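Long-range contacts in CRISPR-associated protein Cse2 (Thermus thermophilus, PDB 2ZCA), which probably serves as the small subunit of the type I-E CRISPR surveillance complex, in adaptive defence against invading nucleic acids: residues Glu46-Lys51 and Glu60-Val65; Gln56-Ala61 and Asp134-Phe139; Tyr69-Gly74 and Gln117-Val122; Thr81-Leu86 and Lys98-Leu103. All blocks are in the same frame, centred on the assembly; numbering follows the deposited sequence.

Three of the four contacts use helix 56-71. Interaction 1 sets helix 42-49 against its early turns, interaction 2 joins its N-terminal end to helix 128-136, and interaction 3 links its C-terminal end to helix 111-121. Interactions 1 and 2 share E60 and A61, their centres lie about 10 Å apart, and H62 packs on L136 between them. Interaction 4, the pairing of helices 82-90 and 96-104, is centred about 13 Å from interaction 3 and touches it through V122 and L86. It lies across the chain's centre from interaction 1, with centres about 24 Å apart, and reaches interaction 2 where W138 packs against L103.

Interaction 1 (Glu46-Lys51 and Glu60-Val65); sequences EPFLAK and EAHYLV
Between helix 42-49 and the early turns of helix 56-71 sits a buried side-chain contact, with L49 and F48 packing on H62 while E46 bonds to Y63 at its border. L49 packs directly on the imidazole. Its CD2 methyl lies over the centre of the H62 ring, 3.7 Å from the ring centroid and 11° off the ring normal, a CH-pi contact made as the two side chains run past each other in opposite directions. In F48, chi1 of 177° puts CG beside the carbonyl carbon, from where the ring reaches the same imidazole rim to rim. F48 CE2 is 3.7 Å from H62 CD2; the ring planes are turned 43° from each other, and neither ring lies over the face of the other. The other branch of L49 goes to the tyrosine, where CD1 lies 4.0 Å from Y63 CE2. At the polar border, Y63 OH donates to E46 OE2 over a short 2.5 Å, arriving on the anti side of the carboxylate and only slightly out of its plane. H62 ND1 is held by the backbone oxygen of E58, one turn back in its own helix, which helps fix the rotation of the ring. W54 and F7 add edge-to-face partners to H62, F7 and W10 of helix 3-15 pack around F48, and L132 of helix 128-136 also touches H62.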
loop_
_atom_site.group_PDB
_atom_site.type_symbol
_atom_site.label_atom_id
_atom_site.label_comp_id
_atom_site.label_asym_id
_atom_site.label_seq_id
_atom_site.Cartn_x
_atom_site.Cartn_y
_atom_site.Cartn_z
ATOM N N GLU A 46 2.403 0.699 -15.880
ATOM C CA GLU A 46 1.569 1.252 -16.942
ATOM C C GLU A 46 0.809 0.216 -17.776
ATOM O O GLU A 46 -0.345 0.442 -18.140
ATOM C CB GLU A 46 2.401 2.166 -17.848
ATOM C CG GLU A 46 2.825 3.474 -17.175
ATOM C CD GLU A 46 1.649 4.277 -16.632
ATOM O OE1 GLU A 46 0.594 4.321 -17.300
ATOM O OE2 GLU A 46 1.781 4.882 -15.541
ATOM N N PRO A 47 1.440 -0.926 -18.095
ATOM C CA PRO A 47 0.719 -1.931 -18.886
ATOM C C PRO A 47 -0.560 -2.371 -18.167
ATOM O O PRO A 47 -1.546 -2.751 -18.800
ATOM C CB PRO A 47 1.734 -3.059 -19.012
ATOM C CG PRO A 47 3.030 -2.310 -19.101
ATOM C CD PRO A 47 2.869 -1.271 -17.994
ATOM N N PHE A 48 -0.537 -2.317 -16.839
ATOM C CA PHE A 48 -1.708 -2.689 -16.052
ATOM C C PHE A 48 -2.725 -1.549 -16.049
ATOM O O PHE A 48 -3.910 -1.756 -16.315
ATOM C CB PHE A 48 -1.312 -3.005 -14.604
ATOM C CG PHE A 48 -2.485 -3.322 -13.717
ATOM C CD1 PHE A 48 -3.015 -4.607 -13.674
ATOM C CD2 PHE A 48 -3.090 -2.321 -12.964
ATOM C CE1 PHE A 48 -4.137 -4.892 -12.890
ATOM C CE2 PHE A 48 -4.213 -2.591 -12.177
ATOM C CZ PHE A 48 -4.737 -3.880 -12.141
ATOM N N LEU A 49 -2.256 -0.343 -15.745
ATOM C CA LEU A 49 -3.133 0.821 -15.689
ATOM C C LEU A 49 -3.813 1.085 -17.024
ATOM O O LEU A 49 -4.908 1.646 -17.069
ATOM C CB LEU A 49 -2.342 2.059 -15.252
ATOM C CG LEU A 49 -1.771 1.999 -13.829
ATOM C CD1 LEU A 49 -0.920 3.227 -13.558
ATOM C CD2 LEU A 49 -2.907 1.910 -12.823
ATOM N N ALA A 50 -3.166 0.666 -18.106
ATOM C CA ALA A 50 -3.703 0.861 -19.449
ATOM C C ALA A 50 -5.008 0.103 -19.664
ATOM O O ALA A 50 -5.800 0.463 -20.536
ATOM C CB ALA A 50 -2.674 0.427 -20.489
ATOM N N LYS A 51 -5.226 -0.943 -18.873
ATOM C CA LYS A 51 -6.434 -1.762 -18.985
ATOM C C LYS A 51 -7.666 -1.094 -18.385
ATOM O O LYS A 51 -8.771 -1.629 -18.475
ATOM C CB LYS A 51 -6.229 -3.115 -18.297
ATOM C CG LYS A 51 -5.101 -3.957 -18.864
ATOM C CD LYS A 51 -4.988 -5.278 -18.116
ATOM C CE LYS A 51 -3.839 -6.129 -18.639
ATOM N NZ LYS A 51 -4.013 -6.487 -20.075
ATOM N N GLU A 60 -1.206 6.921 -8.877
ATOM C CA GLU A 60 -0.211 7.042 -7.816
ATOM C C GLU A 60 -0.450 6.006 -6.716
ATOM O O GLU A 60 0.500 5.477 -6.137
ATOM C CB GLU A 60 -0.230 8.464 -7.251
ATOM C CG GLU A 60 0.001 9.515 -8.334
ATOM C CD GLU A 60 -0.051 10.939 -7.819
ATOM O OE1 GLU A 60 -0.811 11.202 -6.866
ATOM O OE2 GLU A 60 0.653 11.803 -8.384
ATOM N N ALA A 61 -1.715 5.699 -6.445
ATOM C CA ALA A 61 -2.035 4.702 -5.422
ATOM C C ALA A 61 -1.443 3.357 -5.833
ATOM O O ALA A 61 -0.872 2.643 -5.009
ATOM C CB ALA A 61 -3.544 4.578 -5.250
ATOM N N HIS A 62 -1.579 3.010 -7.112
ATOM C CA HIS A 62 -1.035 1.748 -7.606
ATOM C C HIS A 62 0.488 1.717 -7.474
ATOM O O HIS A 62 1.064 0.708 -7.058
ATOM C CB HIS A 62 -1.416 1.520 -9.073
ATOM C CG HIS A 62 -2.852 1.149 -9.281
ATOM N ND1 HIS A 62 -3.880 2.061 -9.187
ATOM C CD2 HIS A 62 -3.427 -0.032 -9.614
ATOM C CE1 HIS A 62 -5.026 1.461 -9.458
ATOM N NE2 HIS A 62 -4.779 0.191 -9.721
ATOM N N TYR A 63 1.143 2.815 -7.841
ATOM C CA TYR A 63 2.599 2.872 -7.744
ATOM C C TYR A 63 3.073 2.722 -6.306
ATOM O O TYR A 63 4.070 2.049 -6.044
ATOM C CB TYR A 63 3.128 4.188 -8.319
ATOM C CG TYR A 63 3.267 4.175 -9.826
ATOM C CD1 TYR A 63 4.337 3.526 -10.440
ATOM C CD2 TYR A 63 2.308 4.778 -10.636
ATOM C CE1 TYR A 63 4.450 3.474 -11.827
ATOM C CE2 TYR A 63 2.410 4.731 -12.020
ATOM C CZ TYR A 63 3.484 4.076 -12.608
ATOM O OH TYR A 63 3.578 4.015 -13.978
ATOM N N LEU A 64 2.366 3.350 -5.372
ATOM C CA LEU A 64 2.774 3.257 -3.976
ATOM C C LEU A 64 2.603 1.836 -3.446
ATOM O O LEU A 64 3.470 1.328 -2.733
ATOM C CB LEU A 64 1.984 4.252 -3.109
ATOM C CG LEU A 64 2.285 4.247 -1.602
ATOM C CD1 LEU A 64 3.768 4.473 -1.354
ATOM C CD2 LEU A 64 1.466 5.335 -0.916
ATOM N N VAL A 65 1.494 1.188 -3.795
ATOM C CA VAL A 65 1.258 -0.179 -3.340
ATOM C C VAL A 65 2.292 -1.141 -3.926
ATOM O O VAL A 65 2.742 -2.057 -3.246
ATOM C CB VAL A 65 -0.170 -0.650 -3.688
ATOM C CG1 VAL A 65 -0.316 -2.146 -3.420
ATOM C CG2 VAL A 65 -1.180 0.126 -2.844
#

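Interaction 2 (Gln56-Ala61 and Asp134-Phe139); sequences QEEREA and DLLRWF
L136 CD2 reaches E58 CB at 3.7 Å, their side chains crossing at about a right angle, and the same methyl also lies 3.9 Å from A61 CB. Beside it L135, with CG anti to the backbone N (chi1 -173°), lays CD2 against the backbone of A61, 3.7 Å from its CA. The alanine is thus wedged between two leucines, and the backbones come close, with the CA atoms of E58 and L136 5.8 Å apart. E57 works the polar side. Its CG takes the crowded position between N and the carbonyl carbon, and its OE2 ends at the edge of the F139 ring, 3.7 Å from CD2, the carboxylate turned 80° from the ring plane. A water sits where helix 128-136 gives way to loop. It donates to L136 O at 2.9 Å, accepts from F139 N at 3.0 Å and makes a weak, long bond to E57 OE2. Further out, R55 positions both glutamates: its side chain forms a salt bridge with E57 OE2, and its backbone N bonds to E58 OE1. F139 has a cation-pi partner in R108, and L135 also touches I111 and L115 of helix 111-121. In this all-helical Cse2 fold, the first turns of helix 56-71 thereby meet the last turn of helix 128-136 in close helix-helix packing at an alanine, with a water bridging the helix end.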
loop_
_atom_site.group_PDB
_atom_site.type_symbol
_atom_site.label_atom_id
_atom_site.label_comp_id
_atom_site.label_asym_id
_atom_site.label_seq_id
_atom_site.Cartn_x
_atom_site.Cartn_y
_atom_site.Cartn_z
ATOM N N GLN A 56 -5.118 10.619 -11.970
ATOM C CA GLN A 56 -3.728 10.625 -11.522
ATOM C C GLN A 56 -3.549 10.104 -10.092
ATOM O O GLN A 56 -2.665 9.287 -9.838
ATOM C CB GLN A 56 -3.140 12.038 -11.644
ATOM C CG GLN A 56 -1.661 12.159 -11.263
ATOM C CD GLN A 56 -0.762 11.191 -12.022
ATOM O OE1 GLN A 56 -1.063 10.793 -13.150
ATOM N NE2 GLN A 56 0.359 10.821 -11.408
ATOM N N GLU A 57 -4.382 10.569 -9.161
ATOM C CA GLU A 57 -4.275 10.128 -7.768
ATOM C C GLU A 57 -4.419 8.612 -7.654
ATOM O O GLU A 57 -3.803 7.983 -6.792
ATOM C CB GLU A 57 -5.343 10.801 -6.889
ATOM C CG GLU A 57 -6.765 10.292 -7.115
ATOM C CD GLU A 57 -7.753 10.800 -6.072
ATOM O OE1 GLU A 57 -7.939 12.032 -5.978
ATOM O OE2 GLU A 57 -8.341 9.966 -5.346
ATOM N N GLU A 58 -5.245 8.029 -8.518
ATOM C CA GLU A 58 -5.454 6.587 -8.497
ATOM C C GLU A 58 -4.244 5.853 -9.072
ATOM O O GLU A 58 -3.895 4.769 -8.608
ATOM C CB GLU A 58 -6.721 6.230 -9.277
ATOM C CG GLU A 58 -7.976 6.868 -8.698
ATOM C CD GLU A 58 -9.226 6.520 -9.480
ATOM O OE1 GLU A 58 -9.263 6.792 -10.698
ATOM O OE2 GLU A 58 -10.174 5.976 -8.873
ATOM N N ARG A 59 -3.610 6.430 -10.090
ATOM C CA ARG A 59 -2.420 5.800 -10.653
ATOM C C ARG A 59 -1.346 5.791 -9.563
ATOM O O ARG A 59 -0.672 4.786 -9.341
ATOM C CB ARG A 59 -1.901 6.579 -11.870
ATOM C CG ARG A 59 -2.762 6.452 -13.120
ATOM C CD ARG A 59 -2.049 7.038 -14.342
ATOM N NE ARG A 59 -2.174 8.489 -14.411
ATOM C CZ ARG A 59 -3.210 9.125 -14.949
ATOM N NH1 ARG A 59 -4.212 8.439 -15.477
ATOM N NH2 ARG A 59 -3.248 10.448 -14.952
ATOM N N GLU A 60 -1.206 6.921 -8.877
ATOM C CA GLU A 60 -0.211 7.042 -7.816
ATOM C C GLU A 60 -0.450 6.006 -6.716
ATOM O O GLU A 60 0.500 5.477 -6.137
ATOM C CB GLU A 60 -0.230 8.464 -7.251
ATOM C CG GLU A 60 0.001 9.515 -8.334
ATOM C CD GLU A 60 -0.051 10.939 -7.819
ATOM O OE1 GLU A 60 -0.811 11.202 -6.866
ATOM O OE2 GLU A 60 0.653 11.803 -8.384
ATOM N N ALA A 61 -1.715 5.699 -6.445
ATOM C CA ALA A 61 -2.035 4.702 -5.422
ATOM C C ALA A 61 -1.443 3.357 -5.833
ATOM O O ALA A 61 -0.872 2.643 -5.009
ATOM C CB ALA A 61 -3.544 4.578 -5.250
ATOM N N ASP A 134 -8.336 0.393 -0.294
ATOM C CA ASP A 134 -8.505 1.434 0.709
ATOM C C ASP A 134 -7.846 2.750 0.296
ATOM O O ASP A 134 -8.439 3.816 0.436
ATOM C CB ASP A 134 -7.947 0.974 2.060
ATOM C CG ASP A 134 -8.783 -0.121 2.693
ATOM O OD1 ASP A 134 -9.953 -0.282 2.282
ATOM O OD2 ASP A 134 -8.275 -0.806 3.609
ATOM N N LEU A 135 -6.624 2.675 -0.221
ATOM C CA LEU A 135 -5.919 3.883 -0.640
ATOM C C LEU A 135 -6.685 4.589 -1.765
ATOM O O LEU A 135 -6.741 5.817 -1.826
ATOM C CB LEU A 135 -4.499 3.523 -1.098
ATOM C CG LEU A 135 -3.548 4.682 -1.421
ATOM C CD1 LEU A 135 -3.448 5.632 -0.230
ATOM C CD2 LEU A 135 -2.178 4.120 -1.777
ATOM N N LEU A 136 -7.284 3.806 -2.653
ATOM C CA LEU A 136 -8.052 4.370 -3.756
ATOM C C LEU A 136 -9.249 5.186 -3.269
ATOM O O LEU A 136 -9.688 6.118 -3.942
ATOM C CB LEU A 136 -8.540 3.253 -4.679
ATOM C CG LEU A 136 -7.490 2.633 -5.601
ATOM C CD1 LEU A 136 -8.036 1.362 -6.248
ATOM C CD2 LEU A 136 -7.105 3.651 -6.665
ATOM N N ARG A 137 -9.768 4.847 -2.093
ATOM C CA ARG A 137 -10.933 5.539 -1.545
ATOM C C ARG A 137 -10.573 6.413 -0.344
ATOM O O ARG A 137 -11.447 6.903 0.366
ATOM C CB ARG A 137 -11.979 4.508 -1.121
ATOM C CG ARG A 137 -12.436 3.586 -2.250
ATOM C CD ARG A 137 -13.296 2.454 -1.709
ATOM N NE ARG A 137 -12.531 1.531 -0.869
ATOM C CZ ARG A 137 -13.081 0.617 -0.074
ATOM N NH1 ARG A 137 -14.403 0.507 -0.008
ATOM N NH2 ARG A 137 -12.313 -0.185 0.659
ATOM N N TRP A 138 -9.281 6.629 -0.143
ATOM C CA TRP A 138 -8.801 7.398 0.999
ATOM C C TRP A 138 -9.307 8.832 1.097
ATOM O O TRP A 138 -9.483 9.356 2.198
ATOM C CB TRP A 138 -7.270 7.395 1.000
ATOM C CG TRP A 138 -6.660 7.847 2.294
ATOM C CD1 TRP A 138 -6.244 9.109 2.614
ATOM C CD2 TRP A 138 -6.397 7.033 3.442
ATOM N NE1 TRP A 138 -5.734 9.128 3.894
ATOM C CE2 TRP A 138 -5.817 7.868 4.423
ATOM C CE3 TRP A 138 -6.595 5.678 3.736
ATOM C CZ2 TRP A 138 -5.433 7.390 5.679
ATOM C CZ3 TRP A 138 -6.211 5.202 4.992
ATOM C CH2 TRP A 138 -5.637 6.060 5.944
ATOM N N PHE A 139 -9.560 9.462 -0.044
ATOM C CA PHE A 139 -9.994 10.849 -0.035
ATOM C C PHE A 139 -11.490 11.099 -0.084
ATOM O O PHE A 139 -11.940 12.194 -0.427
ATOM C CB PHE A 139 -9.267 11.582 -1.150
ATOM C CG PHE A 139 -7.781 11.437 -1.059
ATOM C CD1 PHE A 139 -7.089 11.985 0.018
ATOM C CD2 PHE A 139 -7.081 10.682 -1.995
ATOM C CE1 PHE A 139 -5.719 11.778 0.165
ATOM C CE2 PHE A 139 -5.713 10.468 -1.858
ATOM C CZ PHE A 139 -5.031 11.016 -0.773
HETATM O O HOH W 1 -10.259 8.702 -2.837
#

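Interaction 3 (Tyr69-Gly74 and Gln117-Val122); sequences YALKDG and QAVALV
L71, in the last turn of helix 56-71, makes the first touch: its CD2 methyl lies 4.2 Å from A120 CB and equally near V119 CG1, a light apolar contact. K72 follows and does most of the work. Its chain bends at chi2 (-75°), which sets CD aside, and then runs extended to the amine. On the way CG packs 3.9 Å from V119 CG1, and CE comes 3.2 Å from V119 O. NZ then donates to V122 O over 2.8 Å, standing 48° above the carbonyl plane. G124 O takes a second bond from NZ, so two backbone oxygens just past helix 111-121 grip the amine; these carbonyls would be expected to favour its positive charge. D73, with positive phi, is the C-prime residue of a Schellman motif, which G74 N closes with a 2.7 Å bond to Y69 O. G74 CA lies over the centre of the Y69 ring. Around the contact, helix 20-29 touches A70 and L71, helix 3-15 lies against Y69, helix 96-104 meets A118 and L121, and V122 packs on L82, A85 and L86 of helix 82-90.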
loop_
_atom_site.group_PDB
_atom_site.type_symbol
_atom_site.label_atom_id
_atom_site.label_comp_id
_atom_site.label_asym_id
_atom_site.label_seq_id
_atom_site.Cartn_x
_atom_site.Cartn_y
_atom_site.Cartn_z
ATOM N N TYR A 69 4.708 -3.324 -1.686
ATOM C CA TYR A 69 4.660 -4.765 -1.915
ATOM C C TYR A 69 6.097 -5.266 -2.057
ATOM O O TYR A 69 6.467 -6.294 -1.495
ATOM C CB TYR A 69 3.840 -5.043 -3.183
ATOM C CG TYR A 69 3.810 -6.479 -3.663
ATOM C CD1 TYR A 69 4.802 -6.977 -4.514
ATOM C CD2 TYR A 69 2.757 -7.320 -3.320
ATOM C CE1 TYR A 69 4.731 -8.281 -5.018
ATOM C CE2 TYR A 69 2.677 -8.621 -3.815
ATOM C CZ TYR A 69 3.664 -9.094 -4.664
ATOM O OH TYR A 69 3.568 -10.376 -5.164
ATOM N N ALA A 70 6.909 -4.524 -2.804
ATOM C CA ALA A 70 8.305 -4.891 -3.000
ATOM C C ALA A 70 9.082 -4.810 -1.684
ATOM O O ALA A 70 9.915 -5.674 -1.394
ATOM C CB ALA A 70 8.938 -3.980 -4.050
ATOM N N LEU A 71 8.811 -3.774 -0.892
ATOM C CA LEU A 71 9.482 -3.591 0.392
ATOM C C LEU A 71 9.293 -4.828 1.267
ATOM O O LEU A 71 10.209 -5.243 1.990
ATOM C CB LEU A 71 8.924 -2.357 1.114
ATOM C CG LEU A 71 9.428 -2.098 2.540
ATOM C CD1 LEU A 71 10.920 -1.788 2.513
ATOM C CD2 LEU A 71 8.655 -0.937 3.163
ATOM N N LYS A 72 8.100 -5.416 1.191
ATOM C CA LYS A 72 7.767 -6.605 1.967
ATOM C C LYS A 72 8.039 -7.880 1.170
ATOM O O LYS A 72 7.598 -8.971 1.540
ATOM C CB LYS A 72 6.293 -6.551 2.397
ATOM C CG LYS A 72 6.017 -5.579 3.543
ATOM C CD LYS A 72 6.518 -6.149 4.871
ATOM C CE LYS A 72 6.302 -5.178 6.028
ATOM N NZ LYS A 72 6.736 -5.757 7.331
ATOM N N ASP A 73 8.774 -7.728 0.074
ATOM C CA ASP A 73 9.132 -8.852 -0.786
ATOM C C ASP A 73 7.915 -9.669 -1.225
ATOM O O ASP A 73 7.972 -10.897 -1.313
ATOM C CB ASP A 73 10.143 -9.751 -0.064
ATOM C CG ASP A 73 10.965 -10.587 -1.021
ATOM O OD1 ASP A 73 11.548 -10.002 -1.962
ATOM O OD2 ASP A 73 11.035 -11.821 -0.832
ATOM N N GLY A 74 6.812 -8.973 -1.491
ATOM C CA GLY A 74 5.594 -9.628 -1.937
ATOM C C GLY A 74 4.880 -10.512 -0.931
ATOM O O GLY A 74 4.067 -11.354 -1.312
ATOM N N GLN A 117 6.054 4.611 6.022
ATOM C CA GLN A 117 6.569 4.468 7.377
ATOM C C GLN A 117 5.820 3.392 8.167
ATOM O O GLN A 117 6.431 2.614 8.905
ATOM C CB GLN A 117 6.486 5.813 8.101
ATOM C CG GLN A 117 6.964 5.778 9.541
ATOM C CD GLN A 117 6.874 7.134 10.213
ATOM O OE1 GLN A 117 7.705 8.015 9.978
ATOM N NE2 GLN A 117 5.851 7.315 11.042
ATOM N N ALA A 118 4.500 3.342 8.009
ATOM C CA ALA A 118 3.682 2.364 8.727
ATOM C C ALA A 118 3.953 0.928 8.276
ATOM O O ALA A 118 4.017 0.014 9.093
ATOM C CB ALA A 118 2.214 2.690 8.549
ATOM N N VAL A 119 4.093 0.729 6.969
ATOM C CA VAL A 119 4.372 -0.600 6.444
ATOM C C VAL A 119 5.767 -1.037 6.891
ATOM O O VAL A 119 5.980 -2.195 7.244
ATOM C CB VAL A 119 4.274 -0.616 4.891
ATOM C CG1 VAL A 119 4.720 -1.961 4.341
ATOM C CG2 VAL A 119 2.841 -0.345 4.469
ATOM N N ALA A 120 6.715 -0.104 6.894
ATOM C CA ALA A 120 8.081 -0.420 7.304
ATOM C C ALA A 120 8.151 -0.719 8.800
ATOM O O ALA A 120 9.051 -1.415 9.269
ATOM C CB ALA A 120 9.010 0.744 6.962
ATOM N N LEU A 121 7.186 -0.191 9.542
ATOM C CA LEU A 121 7.140 -0.367 10.986
ATOM C C LEU A 121 6.601 -1.727 11.427
ATOM O O LEU A 121 7.098 -2.312 12.391
ATOM C CB LEU A 121 6.283 0.743 11.602
ATOM C CG LEU A 121 6.195 0.834 13.126
ATOM C CD1 LEU A 121 7.581 1.053 13.717
ATOM C CD2 LEU A 121 5.272 1.984 13.497
ATOM N N VAL A 122 5.590 -2.237 10.729
ATOM C CA VAL A 122 5.006 -3.516 11.118
ATOM C C VAL A 122 5.865 -4.724 10.779
ATOM O O VAL A 122 6.736 -4.668 9.908
ATOM C CB VAL A 122 3.605 -3.725 10.492
ATOM C CG1 VAL A 122 2.704 -2.541 10.837
ATOM C CG2 VAL A 122 3.715 -3.907 8.989
#

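Interaction 4 (Thr81-Leu86 and Lys98-Leu103); sequences TLARAL and KRFLAL
T81 OG1 bonds to R84 N and E152 OE1; the bond from R84 N caps the start of the helix whose L82, A83 and L86 meet F100 and L103. The capping bond from R84 N is 3.2 Å long and fairly straight, 160° at the hydrogen, which makes T81 the N-cap; the E152 carboxylate ties this helix start to helix 144-155. The contact itself is wholly apolar. L86 carries most of it on the helix 82-90 side: its CD1 methyl meets the F100 ring at the edge, near the ring plane, 3.6 Å from CD1 of the phenylalanine. The same L86 CD1 lies 4.0 Å from L103 CD2, so one methyl touches both the ring and the leucine. F100 has CG anti to the backbone N (chi1 171°), and its CE1 reaches A83 CB at 4.0 Å. One turn before L86, L82 CD2 comes to 4.2 Å from L103 CD2. Y153 stacks on the F100 ring, and W149 packs on both L82 and L103, so helix 144-155 lines this core as well. The axes of the short segments run 159° apart, close to antiparallel, with a closest approach of 10.9 Å. Two successive helices, 82-90 and 96-104, thus pair as an antiparallel alpha-alpha hairpin, joined by leucine, alanine and phenylalanine side chains that touch across a wide axial spacing.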
loop_
_atom_site.group_PDB
_atom_site.type_symbol
_atom_site.label_atom_id
_atom_site.label_comp_id
_atom_site.label_asym_id
_atom_site.label_seq_id
_atom_site.Cartn_x
_atom_site.Cartn_y
_atom_site.Cartn_z
ATOM N N THR A 81 -4.806 -6.892 7.634
ATOM C CA THR A 81 -4.746 -5.510 7.161
ATOM C C THR A 81 -3.663 -4.729 7.877
ATOM O O THR A 81 -3.217 -5.116 8.960
ATOM C CB THR A 81 -6.082 -4.783 7.384
ATOM O OG1 THR A 81 -6.318 -4.646 8.789
ATOM C CG2 THR A 81 -7.223 -5.561 6.755
ATOM N N LEU A 82 -3.240 -3.622 7.273
ATOM C CA LEU A 82 -2.214 -2.792 7.875
ATOM C C LEU A 82 -2.653 -2.349 9.268
ATOM O O LEU A 82 -1.845 -2.318 10.193
ATOM C CB LEU A 82 -1.933 -1.561 7.002
ATOM C CG LEU A 82 -0.894 -0.577 7.556
ATOM C CD1 LEU A 82 0.395 -1.311 7.914
ATOM C CD2 LEU A 82 -0.612 0.501 6.520
ATOM N N ALA A 83 -3.936 -2.020 9.422
ATOM C CA ALA A 83 -4.442 -1.581 10.721
ATOM C C ALA A 83 -4.269 -2.672 11.772
ATOM O O ALA A 83 -3.878 -2.389 12.904
ATOM C CB ALA A 83 -5.916 -1.186 10.617
ATOM N N ARG A 84 -4.573 -3.913 11.402
ATOM C CA ARG A 84 -4.424 -5.025 12.332
ATOM C C ARG A 84 -2.943 -5.259 12.631
ATOM O O ARG A 84 -2.563 -5.512 13.773
ATOM C CB ARG A 84 -5.073 -6.287 11.754
ATOM C CG ARG A 84 -6.601 -6.213 11.759
ATOM C CD ARG A 84 -7.270 -7.264 10.879
ATOM N NE ARG A 84 -8.727 -7.138 10.930
ATOM C CZ ARG A 84 -9.570 -7.757 10.106
ATOM N NH1 ARG A 84 -9.109 -8.556 9.151
ATOM N NH2 ARG A 84 -10.878 -7.573 10.236
ATOM N N ALA A 85 -2.105 -5.154 11.604
ATOM C CA ALA A 85 -0.670 -5.345 11.781
ATOM C C ALA A 85 -0.095 -4.271 12.700
ATOM O O ALA A 85 0.839 -4.534 13.464
ATOM C CB ALA A 85 0.038 -5.311 10.428
ATOM N N LEU A 86 -0.639 -3.058 12.620
ATOM C CA LEU A 86 -0.171 -1.969 13.467
ATOM C C LEU A 86 -0.576 -2.215 14.916
ATOM O O LEU A 86 0.192 -1.930 15.835
ATOM C CB LEU A 86 -0.722 -0.623 12.979
ATOM C CG LEU A 86 -0.001 -0.038 11.754
ATOM C CD1 LEU A 86 -0.795 1.126 11.165
ATOM C CD2 LEU A 86 1.398 0.418 12.165
ATOM N N LYS A 98 0.117 6.284 18.289
ATOM C CA LYS A 98 0.119 7.674 17.851
ATOM C C LYS A 98 0.451 7.751 16.362
ATOM O O LYS A 98 -0.036 8.634 15.653
ATOM C CB LYS A 98 1.127 8.496 18.659
ATOM C CG LYS A 98 0.746 8.672 20.121
ATOM C CD LYS A 98 1.772 9.514 20.864
ATOM C CE LYS A 98 1.379 9.717 22.322
ATOM N NZ LYS A 98 0.063 10.399 22.453
ATOM N N ARG A 99 1.289 6.833 15.889
ATOM C CA ARG A 99 1.632 6.817 14.472
ATOM C C ARG A 99 0.405 6.372 13.688
ATOM O O ARG A 99 0.123 6.887 12.608
ATOM C CB ARG A 99 2.794 5.860 14.193
ATOM C CG ARG A 99 4.145 6.374 14.645
ATOM C CD ARG A 99 5.271 5.632 13.936
ATOM N NE ARG A 99 6.588 6.148 14.298
ATOM C CZ ARG A 99 7.164 5.968 15.482
ATOM N NH1 ARG A 99 6.539 5.278 16.428
ATOM N NH2 ARG A 99 8.361 6.484 15.723
ATOM N N PHE A 100 -0.321 5.406 14.243
ATOM C CA PHE A 100 -1.526 4.905 13.597
ATOM C C PHE A 100 -2.550 6.033 13.467
ATOM O O PHE A 100 -3.120 6.242 12.400
ATOM C CB PHE A 100 -2.123 3.748 14.409
ATOM C CG PHE A 100 -3.485 3.317 13.938
ATOM C CD1 PHE A 100 -3.660 2.774 12.668
ATOM C CD2 PHE A 100 -4.601 3.477 14.758
ATOM C CE1 PHE A 100 -4.922 2.397 12.219
ATOM C CE2 PHE A 100 -5.874 3.102 14.317
ATOM C CZ PHE A 100 -6.034 2.562 13.043
ATOM N N LEU A 101 -2.787 6.767 14.547
ATOM C CA LEU A 101 -3.755 7.861 14.477
ATOM C C LEU A 101 -3.337 8.939 13.480
ATOM O O LEU A 101 -4.178 9.490 12.769
ATOM C CB LEU A 101 -3.974 8.472 15.862
ATOM C CG LEU A 101 -4.666 7.508 16.834
ATOM C CD1 LEU A 101 -4.801 8.161 18.201
ATOM C CD2 LEU A 101 -6.032 7.115 16.292
ATOM N N ALA A 102 -2.041 9.234 13.420
ATOM C CA ALA A 102 -1.536 10.241 12.489
ATOM C C ALA A 102 -1.722 9.758 11.055
ATOM O O ALA A 102 -1.899 10.557 10.131
ATOM C CB ALA A 102 -0.062 10.524 12.762
ATOM N N LEU A 103 -1.668 8.444 10.871
ATOM C CA LEU A 103 -1.858 7.856 9.553
ATOM C C LEU A 103 -3.309 8.088 9.131
ATOM O O LEU A 103 -3.584 8.531 8.014
ATOM C CB LEU A 103 -1.544 6.358 9.598
ATOM C CG LEU A 103 -1.745 5.578 8.300
ATOM C CD1 LEU A 103 -0.961 6.235 7.180
ATOM C CD2 LEU A 103 -1.307 4.135 8.505
#